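Local coordinates for protein glucanase (Clostridium thermocellum, PDB 5GXX) that probably hydrolyses internal beta-1,4-glucosidic bonds of cellulose, as a family 9 endoglucanase of the cellulosome, at residues A204-Y209 with I254-A259; Y167-F172 with R215-K220; G368-L371 with I376-K379. The protein carries 1 engineered substitution. One frame throughout, in Å; residues are numbered along the deposited sequence.

Overall arrangement
Interactions 1 and 2 lie side by side in the helical catalytic domain, their centres 11 Å apart, and helix 198-212, which carries 204-209, also packs on both helices of interaction 2. Leu208 of that helix touches both Phe172 and Tyr217, while Tyr209 packs on Leu218, so the four segments form one continuous cluster. The side chains of Trp207 and Phe172 are each about 13 Å from a bound calcium ion, too far to be its ligands. Interaction 3 is on the opposite side of the chain's centre, its own centre 46 Å from that of interaction 1 and 48 Å from that of interaction 2. It belongs to a loop that meets the beta-rich, probably cellulose-binding C-terminal part.

Interaction 1. Residues A204-Y209 with I254-A259; sequences ASTWLY and ILLARA
Leu255 is the first residue of 254-259 to meet the other helix, and it touches two side chains at once. Its CB lies 3.9 Å from Thr206 CG2. Farther out, its CD1 reaches Trp207 CZ2 at 3.8 Å; the leucine and indole side chains cross at about a right angle, and CD1 sits 3.5 Å above the ring plane, offset toward its rim. A branched leucine suits this place because its stem and one methyl serve different neighbours. The indole itself is set by edge-to-face contacts with Trp70, Tyr73 and Trp203. Leu256 follows, with CD2 4.1 Å from Thr206 CG2. Thr206 fits between the two leucines because its branches divide the work: OG1, at chi1 -63°, lies beside the backbone N and bonds back to Leu202 O, which leaves CG2 anti to that N and directed at the other helix. The segment axes come within 10.7 Å and run in broadly the same direction, 35° apart. The two helices are not consecutive in the chain, since helix 215-224 comes between them, and this is consistent with neighbours in one layer of the (alpha/alpha)6 barrel of glycosyl hydrolase family 9.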
loop_
_atom_site.group_PDB
_atom_site.type_symbol
_atom_site.label_atom_id
_atom_site.label_comp_id
_atom_site.label_asym_id
_atom_site.label_seq_id
_atom_site.Cartn_x
_atom_site.Cartn_y
_atom_site.Cartn_z
ATOM N N ALA A 204 -14.220 -13.411 -52.044
ATOM C CA ALA A 204 -15.143 -14.473 -51.681
ATOM C C ALA A 204 -15.907 -15.023 -52.890
ATOM O O ALA A 204 -16.002 -16.246 -53.050
ATOM C CB ALA A 204 -16.104 -13.974 -50.612
ATOM N N SER A 205 -16.439 -14.142 -53.740
ATOM C CA SER A 205 -17.161 -14.590 -54.934
ATOM C C SER A 205 -16.253 -15.379 -55.882
ATOM O O SER A 205 -16.696 -16.355 -56.490
ATOM C CB SER A 205 -17.885 -13.437 -55.658
ATOM O OG SER A 205 -17.001 -12.398 -56.053
ATOM N N THR A 206 -14.982 -14.979 -55.989
ATOM C CA THR A 206 -14.025 -15.678 -56.844
ATOM C C THR A 206 -13.814 -17.100 -56.340
ATOM O O THR A 206 -13.875 -18.048 -57.120
ATOM C CB THR A 206 -12.682 -14.909 -56.919
ATOM O OG1 THR A 206 -12.924 -13.641 -57.532
ATOM C CG2 THR A 206 -11.629 -15.677 -57.713
ATOM N N TRP A 207 -13.570 -17.248 -55.040
ATOM C CA TRP A 207 -13.455 -18.576 -54.446
ATOM C C TRP A 207 -14.733 -19.412 -54.568
ATOM O O TRP A 207 -14.647 -20.625 -54.756
ATOM C CB TRP A 207 -12.983 -18.505 -52.985
ATOM C CG TRP A 207 -11.479 -18.346 -52.890
ATOM C CD1 TRP A 207 -10.792 -17.278 -52.382
ATOM C CD2 TRP A 207 -10.492 -19.286 -53.337
ATOM N NE1 TRP A 207 -9.434 -17.501 -52.477
ATOM C CE2 TRP A 207 -9.221 -18.719 -53.067
ATOM C CE3 TRP A 207 -10.551 -20.550 -53.943
ATOM C CZ2 TRP A 207 -8.022 -19.369 -53.380
ATOM C CZ3 TRP A 207 -9.354 -21.199 -54.253
ATOM C CH2 TRP A 207 -8.108 -20.604 -53.966
ATOM N N LEU A 208 -15.899 -18.777 -54.446
ATOM C CA LEU A 208 -17.168 -19.470 -54.688
ATOM C C LEU A 208 -17.334 -19.940 -56.136
ATOM O O LEU A 208 -17.863 -21.032 -56.371
ATOM C CB LEU A 208 -18.360 -18.633 -54.211
ATOM C CG LEU A 208 -18.575 -18.620 -52.695
ATOM C CD1 LEU A 208 -19.464 -17.478 -52.230
ATOM C CD2 LEU A 208 -19.051 -19.974 -52.149
ATOM N N TYR A 209 -16.865 -19.151 -57.098
ATOM C CA TYR A 209 -16.812 -19.601 -58.477
ATOM C C TYR A 209 -15.917 -20.825 -58.597
ATOM O O TYR A 209 -16.286 -21.831 -59.209
ATOM C CB TYR A 209 -16.287 -18.505 -59.406
ATOM C CG TYR A 209 -16.377 -18.889 -60.873
ATOM C CD1 TYR A 209 -17.595 -19.285 -61.404
ATOM C CD2 TYR A 209 -15.259 -18.885 -61.722
ATOM C CE1 TYR A 209 -17.724 -19.648 -62.741
ATOM C CE2 TYR A 209 -15.380 -19.264 -63.067
ATOM C CZ TYR A 209 -16.615 -19.641 -63.565
ATOM O OH TYR A 209 -16.796 -20.004 -64.888
ATOM N N ILE A 254 -5.203 -12.297 -59.705
ATOM C CA ILE A 254 -4.382 -13.401 -60.178
ATOM C C ILE A 254 -5.240 -14.630 -60.466
ATOM O O ILE A 254 -5.096 -15.245 -61.521
ATOM C CB ILE A 254 -3.205 -13.681 -59.215
ATOM C CG1 ILE A 254 -2.160 -12.567 -59.370
ATOM C CG2 ILE A 254 -2.594 -15.062 -59.453
ATOM C CD1 ILE A 254 -1.136 -12.549 -58.251
ATOM N N LEU A 255 -6.142 -14.956 -59.542
ATOM C CA LEU A 255 -7.050 -16.075 -59.732
ATOM C C LEU A 255 -7.956 -15.845 -60.936
ATOM O O LEU A 255 -8.240 -16.786 -61.672
ATOM C CB LEU A 255 -7.894 -16.313 -58.470
ATOM C CG LEU A 255 -7.135 -16.751 -57.218
ATOM C CD1 LEU A 255 -8.066 -16.693 -56.009
ATOM C CD2 LEU A 255 -6.495 -18.132 -57.375
ATOM N N LEU A 256 -8.409 -14.613 -61.150
ATOM C CA LEU A 256 -9.298 -14.304 -62.274
ATOM C C LEU A 256 -8.591 -14.244 -63.628
ATOM O O LEU A 256 -9.215 -14.480 -64.666
ATOM C CB LEU A 256 -10.034 -12.989 -62.031
ATOM C CG LEU A 256 -11.208 -13.003 -61.045
ATOM C CD1 LEU A 256 -11.879 -11.642 -61.119
ATOM C CD2 LEU A 256 -12.226 -14.087 -61.413
ATOM N N ALA A 257 -7.296 -13.919 -63.612
ATOM C CA ALA A 257 -6.450 -14.038 -64.799
ATOM C C ALA A 257 -6.387 -15.495 -65.230
ATOM O O ALA A 257 -6.577 -15.800 -66.409
ATOM C CB ALA A 257 -5.041 -13.517 -64.517
ATOM N N ARG A 258 -6.124 -16.388 -64.279
ATOM C CA ARG A 258 -6.108 -17.815 -64.593
ATOM C C ARG A 258 -7.486 -18.318 -65.048
ATOM O O ARG A 258 -7.587 -19.039 -66.047
ATOM C CB ARG A 258 -5.512 -18.627 -63.443
ATOM C CG ARG A 258 -5.341 -20.111 -63.717
ATOM C CD ARG A 258 -4.506 -20.767 -62.634
ATOM N NE ARG A 258 -5.205 -20.733 -61.348
ATOM C CZ ARG A 258 -4.678 -21.101 -60.187
ATOM N NH1 ARG A 258 -3.436 -21.547 -60.121
ATOM N NH2 ARG A 258 -5.416 -21.035 -59.089
ATOM N N ALA A 259 -8.548 -17.896 -64.366
ATOM C CA ALA A 259 -9.894 -18.417 -64.646
ATOM C C ALA A 259 -10.554 -17.956 -65.946
ATOM O O ALA A 259 -11.187 -18.770 -66.624
ATOM C CB ALA A 259 -10.831 -18.182 -63.464
#

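Interaction 2. Residues Y167-F172 with R215-K220; sequences YAKKYF and RNYLDK
Tyr217 and Phe172 bury the most surface here, and Lys169 comes next. The two aromatic side chains slide past each other in opposite directions, with Phe172 CD2 4.2 Å from Tyr217 CE1. The phenylalanine atom comes at the edge of the tyrosine ring, close to its plane, so this is not a stack of faces. With segment axes 14.1 Å apart, the contact is made by long side chains from both helices. In Phe172 the ring is directed across the interval by a first torsion of 172°, which places CG anti to the backbone N.

Tyr217 also carries its hydroxyl on to Lys169. The lysine chain is extended beyond CG and crosses the phenol at about a right angle, CG lying 3.5 Å from Tyr217 OH. One water bridges the two polar ends: it accepts from Lys169 NZ at 2.8 Å and is hydrogen-bonded to Tyr217 OH at 3.1 Å. Lysine suits this margin, pairing an apolar stem for contact with a charged end for solvent. On Phe172, Lys220 CD comes in at the ring edge, while its NZ forms a salt bridge to Asp176 farther along helix 162-178.

Between helices 162-178 and 215-224, Leu208 of helix 198-212 touches both Phe172 and Tyr217, and helix 142-158 lies against Ala168 and Tyr171.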
loop_
_atom_site.group_PDB
_atom_site.type_symbol
_atom_site.label_atom_id
_atom_site.label_comp_id
_atom_site.label_asym_id
_atom_site.label_seq_id
_atom_site.Cartn_x
_atom_site.Cartn_y
_atom_site.Cartn_z
ATOM N N TYR A 167 -21.876 -22.799 -45.356
ATOM C CA TYR A 167 -21.615 -21.597 -44.567
ATOM C C TYR A 167 -20.902 -20.519 -45.375
ATOM O O TYR A 167 -21.153 -19.334 -45.166
ATOM C CB TYR A 167 -20.882 -21.929 -43.265
ATOM C CG TYR A 167 -21.835 -22.508 -42.238
ATOM C CD1 TYR A 167 -22.238 -23.844 -42.304
ATOM C CD2 TYR A 167 -22.364 -21.707 -41.229
ATOM C CE1 TYR A 167 -23.145 -24.367 -41.380
ATOM C CE2 TYR A 167 -23.268 -22.221 -40.297
ATOM C CZ TYR A 167 -23.641 -23.554 -40.372
ATOM O OH TYR A 167 -24.534 -24.068 -39.450
ATOM N N ALA A 168 -20.026 -20.916 -46.297
ATOM C CA ALA A 168 -19.436 -19.939 -47.209
ATOM C C ALA A 168 -20.524 -19.182 -47.971
ATOM O O ALA A 168 -20.454 -17.961 -48.131
ATOM C CB ALA A 168 -18.508 -20.616 -48.181
ATOM N N LYS A 169 -21.540 -19.906 -48.441
ATOM C CA LYS A 169 -22.644 -19.274 -49.154
ATOM C C LYS A 169 -23.507 -18.433 -48.222
ATOM O O LYS A 169 -23.960 -17.359 -48.628
ATOM C CB LYS A 169 -23.510 -20.335 -49.828
ATOM C CG LYS A 169 -22.832 -21.063 -50.968
ATOM C CD LYS A 169 -23.745 -22.146 -51.533
ATOM C CE LYS A 169 -23.103 -22.849 -52.711
ATOM N NZ LYS A 169 -24.136 -23.655 -53.435
ATOM N N LYS A 170 -23.724 -18.915 -46.995
ATOM C CA LYS A 170 -24.501 -18.165 -46.008
ATOM C C LYS A 170 -23.833 -16.809 -45.777
ATOM O O LYS A 170 -24.462 -15.752 -45.862
ATOM C CB LYS A 170 -24.607 -18.912 -44.672
ATOM C CG LYS A 170 -25.704 -19.952 -44.513
ATOM C CD LYS A 170 -25.700 -20.438 -43.068
ATOM C CE LYS A 170 -26.563 -21.675 -42.858
ATOM N NZ LYS A 170 -28.010 -21.340 -42.906
ATOM N N TYR A 171 -22.526 -16.852 -45.533
ATOM C CA TYR A 171 -21.786 -15.651 -45.188
ATOM C C TYR A 171 -21.644 -14.701 -46.374
ATOM O O TYR A 171 -21.798 -13.490 -46.217
ATOM C CB TYR A 171 -20.425 -16.011 -44.580
ATOM C CG TYR A 171 -20.499 -16.711 -43.241
ATOM C CD1 TYR A 171 -21.683 -16.761 -42.491
ATOM C CD2 TYR A 171 -19.378 -17.333 -42.706
ATOM C CE1 TYR A 171 -21.716 -17.391 -41.252
ATOM C CE2 TYR A 171 -19.412 -17.958 -41.469
ATOM C CZ TYR A 171 -20.584 -17.996 -40.750
ATOM O OH TYR A 171 -20.595 -18.637 -39.538
ATOM N N PHE A 172 -21.427 -15.244 -47.569
ATOM C CA PHE A 172 -21.296 -14.383 -48.729
ATOM C C PHE A 172 -22.603 -13.648 -49.002
ATOM O O PHE A 172 -22.604 -12.452 -49.274
ATOM C CB PHE A 172 -20.831 -15.116 -49.985
ATOM C CG PHE A 172 -20.884 -14.239 -51.199
ATOM C CD1 PHE A 172 -19.885 -13.300 -51.449
ATOM C CD2 PHE A 172 -21.967 -14.294 -52.056
ATOM C CE1 PHE A 172 -19.961 -12.461 -52.551
ATOM C CE2 PHE A 172 -22.052 -13.457 -53.163
ATOM C CZ PHE A 172 -21.054 -12.527 -53.409
ATOM N N ARG A 215 -21.725 -19.628 -62.584
ATOM C CA ARG A 215 -21.345 -18.386 -63.243
ATOM C C ARG A 215 -21.925 -17.129 -62.601
ATOM O O ARG A 215 -21.407 -16.036 -62.833
ATOM C CB ARG A 215 -21.633 -18.462 -64.735
ATOM C CG ARG A 215 -20.381 -18.764 -65.549
ATOM C CD ARG A 215 -20.448 -17.984 -66.837
ATOM N NE ARG A 215 -20.462 -16.541 -66.598
ATOM C CZ ARG A 215 -19.363 -15.790 -66.574
ATOM N NH1 ARG A 215 -18.183 -16.356 -66.780
ATOM N NH2 ARG A 215 -19.419 -14.482 -66.360
ATOM N N ASN A 216 -22.961 -17.274 -61.778
ATOM C CA ASN A 216 -23.461 -16.137 -61.011
ATOM C C ASN A 216 -22.358 -15.526 -60.160
ATOM O O ASN A 216 -22.258 -14.302 -60.074
ATOM C CB ASN A 216 -24.650 -16.518 -60.130
ATOM C CG ASN A 216 -25.833 -16.990 -60.942
ATOM O OD1 ASN A 216 -25.906 -16.745 -62.149
ATOM N ND2 ASN A 216 -26.766 -17.679 -60.287
ATOM N N TYR A 217 -21.540 -16.393 -59.568
ATOM C CA TYR A 217 -20.401 -15.961 -58.761
ATOM C C TYR A 217 -19.331 -15.315 -59.627
ATOM O O TYR A 217 -18.782 -14.312 -59.201
ATOM C CB TYR A 217 -19.798 -17.085 -57.914
ATOM C CG TYR A 217 -20.720 -17.657 -56.858
ATOM C CD1 TYR A 217 -21.163 -16.891 -55.783
ATOM C CD2 TYR A 217 -21.105 -18.991 -56.919
ATOM C CE1 TYR A 217 -22.003 -17.427 -54.805
ATOM C CE2 TYR A 217 -21.935 -19.540 -55.952
ATOM C CZ TYR A 217 -22.383 -18.759 -54.903
ATOM O OH TYR A 217 -23.202 -19.339 -53.965
ATOM N N LEU A 218 -19.037 -15.828 -60.823
ATOM C CA LEU A 218 -18.099 -15.120 -61.712
ATOM C C LEU A 218 -18.633 -13.749 -62.130
ATOM O O LEU A 218 -17.895 -12.759 -62.159
ATOM C CB LEU A 218 -17.720 -15.935 -62.956
ATOM C CG LEU A 218 -16.657 -15.350 -63.902
ATOM C CD1 LEU A 218 -15.439 -14.774 -63.199
ATOM C CD2 LEU A 218 -16.217 -16.377 -64.926
ATOM N N ASP A 219 -19.926 -13.676 -62.436
ATOM C CA ASP A 219 -20.525 -12.397 -62.802
ATOM C C ASP A 219 -20.486 -11.374 -61.683
ATOM O O ASP A 219 -20.179 -10.205 -61.927
ATOM C CB ASP A 219 -21.963 -12.602 -63.268
ATOM C CG ASP A 219 -22.022 -13.115 -64.684
ATOM O OD1 ASP A 219 -21.012 -12.962 -65.403
ATOM O OD2 ASP A 219 -23.070 -13.660 -65.079
ATOM N N LYS A 220 -20.791 -11.825 -60.471
ATOM C CA LYS A 220 -20.639 -11.010 -59.267
ATOM C C LYS A 220 -19.199 -10.501 -59.131
ATOM O O LYS A 220 -18.955 -9.303 -58.965
ATOM C CB LYS A 220 -21.042 -11.824 -58.030
ATOM C CG LYS A 220 -22.543 -11.990 -57.841
ATOM C CD LYS A 220 -23.080 -10.839 -57.005
ATOM C CE LYS A 220 -24.567 -10.950 -56.711
ATOM N NZ LYS A 220 -24.939 -9.710 -55.981
HETATM O O HOH W 1 -25.191 -21.519 -54.852
#

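Interaction 3. Residues G368-L371 with I376-K379; sequences GTWL and IPEK
Thr369 OG1 joins the two segments through a 2.7 Å hydrogen bond to Ile376 O. The hydroxyl approaches with a C=O...donor angle of 149° and is tilted 19° from the carbonyl plane. Thr369 OG1 also accepts from Leu371 N at 3.2 Å, with a practically straight N-H...O angle of 179°, closing an ST turn, and has a weak bond to Lys373 O. Threonine suits the place because one hydroxyl can both accept from its own turn and donate to the facing backbone.

Ile376 O is the carbonyl oxygen of the cis peptide bond that leads into Pro377, whose pyrrolidine packs against the first segment: CD is 3.6 Å from Thr369 CA and also 3.6 Å from Trp370 CZ3. The six-membered part of the indole crosses the proline at a slant, and its CZ2 meets Ile376 CG2 at 3.7 Å. Leu371 CD1 adds an apolar contact to the same methyl, 4.1 Å away. Gly368, the first residue after helix 364-367, leaves the helical conformation with positive phi, which glycine adopts readily.

Beyond the loop, Trp370 packs edge-to-face on Tyr548. The arrangement, an ST turn whose hydroxyl also holds the carbonyl of a cis-proline peptide, places a catalytic-domain loop against the beta-rich C-terminal part.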
loop_
_atom_site.group_PDB
_atom_site.type_symbol
_atom_site.label_atom_id
_atom_site.label_comp_id
_atom_site.label_asym_id
_atom_site.label_seq_id
_atom_site.Cartn_x
_atom_site.Cartn_y
_atom_site.Cartn_z
ATOM N N GLY A 368 6.114 -17.263 -21.049
ATOM C CA GLY A 368 5.886 -17.970 -19.797
ATOM C C GLY A 368 6.233 -17.172 -18.552
ATOM O O GLY A 368 6.918 -17.683 -17.670
ATOM N N THR A 369 5.781 -15.924 -18.469
ATOM C CA THR A 369 5.931 -15.207 -17.212
ATOM C C THR A 369 4.961 -15.679 -16.119
ATOM O O THR A 369 4.000 -16.422 -16.363
ATOM C CB THR A 369 5.835 -13.690 -17.419
ATOM O OG1 THR A 369 6.315 -13.028 -16.242
ATOM C CG2 THR A 369 4.391 -13.293 -17.699
ATOM N N TRP A 370 5.241 -15.240 -14.892
ATOM C CA TRP A 370 4.330 -15.434 -13.769
ATOM C C TRP A 370 3.877 -14.128 -13.142
ATOM O O TRP A 370 3.046 -14.137 -12.221
ATOM C CB TRP A 370 4.950 -16.328 -12.690
ATOM C CG TRP A 370 6.347 -15.931 -12.262
ATOM C CD1 TRP A 370 6.697 -15.191 -11.159
ATOM C CD2 TRP A 370 7.570 -16.222 -12.950
ATOM N NE1 TRP A 370 8.074 -15.059 -11.091
ATOM C CE2 TRP A 370 8.627 -15.667 -12.191
ATOM C CE3 TRP A 370 7.881 -16.943 -14.118
ATOM C CZ2 TRP A 370 9.969 -15.774 -12.574
ATOM C CZ3 TRP A 370 9.220 -17.050 -14.495
ATOM C CH2 TRP A 370 10.248 -16.457 -13.734
ATOM N N LEU A 371 4.414 -13.006 -13.610
ATOM C CA LEU A 371 4.130 -11.773 -12.873
ATOM C C LEU A 371 3.895 -10.531 -13.712
ATOM O O LEU A 371 4.215 -9.413 -13.298
ATOM C CB LEU A 371 5.117 -11.541 -11.722
ATOM C CG LEU A 371 6.620 -11.711 -11.985
ATOM C CD1 LEU A 371 7.074 -11.287 -13.359
ATOM C CD2 LEU A 371 7.438 -11.010 -10.905
ATOM N N ILE A 376 10.918 -10.533 -17.297
ATOM C CA ILE A 376 11.111 -11.682 -16.413
ATOM C C ILE A 376 10.069 -12.735 -16.787
ATOM O O ILE A 376 8.873 -12.409 -16.796
ATOM C CB ILE A 376 10.996 -11.277 -14.923
ATOM C CG1 ILE A 376 12.174 -10.369 -14.528
ATOM C CG2 ILE A 376 10.940 -12.526 -14.057
ATOM C CD1 ILE A 376 12.072 -9.726 -13.135
ATOM N N PRO A 377 10.510 -13.957 -17.164
ATOM C CA PRO A 377 11.904 -14.418 -17.251
ATOM C C PRO A 377 12.664 -13.795 -18.425
ATOM O O PRO A 377 12.054 -13.352 -19.408
ATOM C CB PRO A 377 11.771 -15.939 -17.415
ATOM C CG PRO A 377 10.435 -16.102 -18.102
ATOM C CD PRO A 377 9.563 -15.049 -17.457
ATOM N N GLU A 378 13.985 -13.708 -18.289
ATOM C CA GLU A 378 14.784 -13.035 -19.310
ATOM C C GLU A 378 14.955 -13.855 -20.585
ATOM O O GLU A 378 15.281 -13.304 -21.639
ATOM C CB GLU A 378 16.142 -12.600 -18.754
ATOM C CG GLU A 378 17.039 -13.739 -18.326
ATOM C CD GLU A 378 18.419 -13.283 -17.879
ATOM O OE1 GLU A 378 18.574 -12.118 -17.447
ATOM O OE2 GLU A 378 19.352 -14.112 -17.972
ATOM N N LYS A 379 14.742 -15.164 -20.480
ATOM C CA LYS A 379 14.692 -16.063 -21.635
ATOM C C LYS A 379 13.307 -16.675 -21.717
ATOM O O LYS A 379 12.693 -16.974 -20.692
ATOM C CB LYS A 379 15.733 -17.187 -21.513
ATOM C CG LYS A 379 17.162 -16.703 -21.660
ATOM C CD LYS A 379 18.153 -17.822 -21.351
ATOM C CE LYS A 379 19.589 -17.304 -21.436
ATOM N NZ LYS A 379 20.090 -17.230 -22.839
#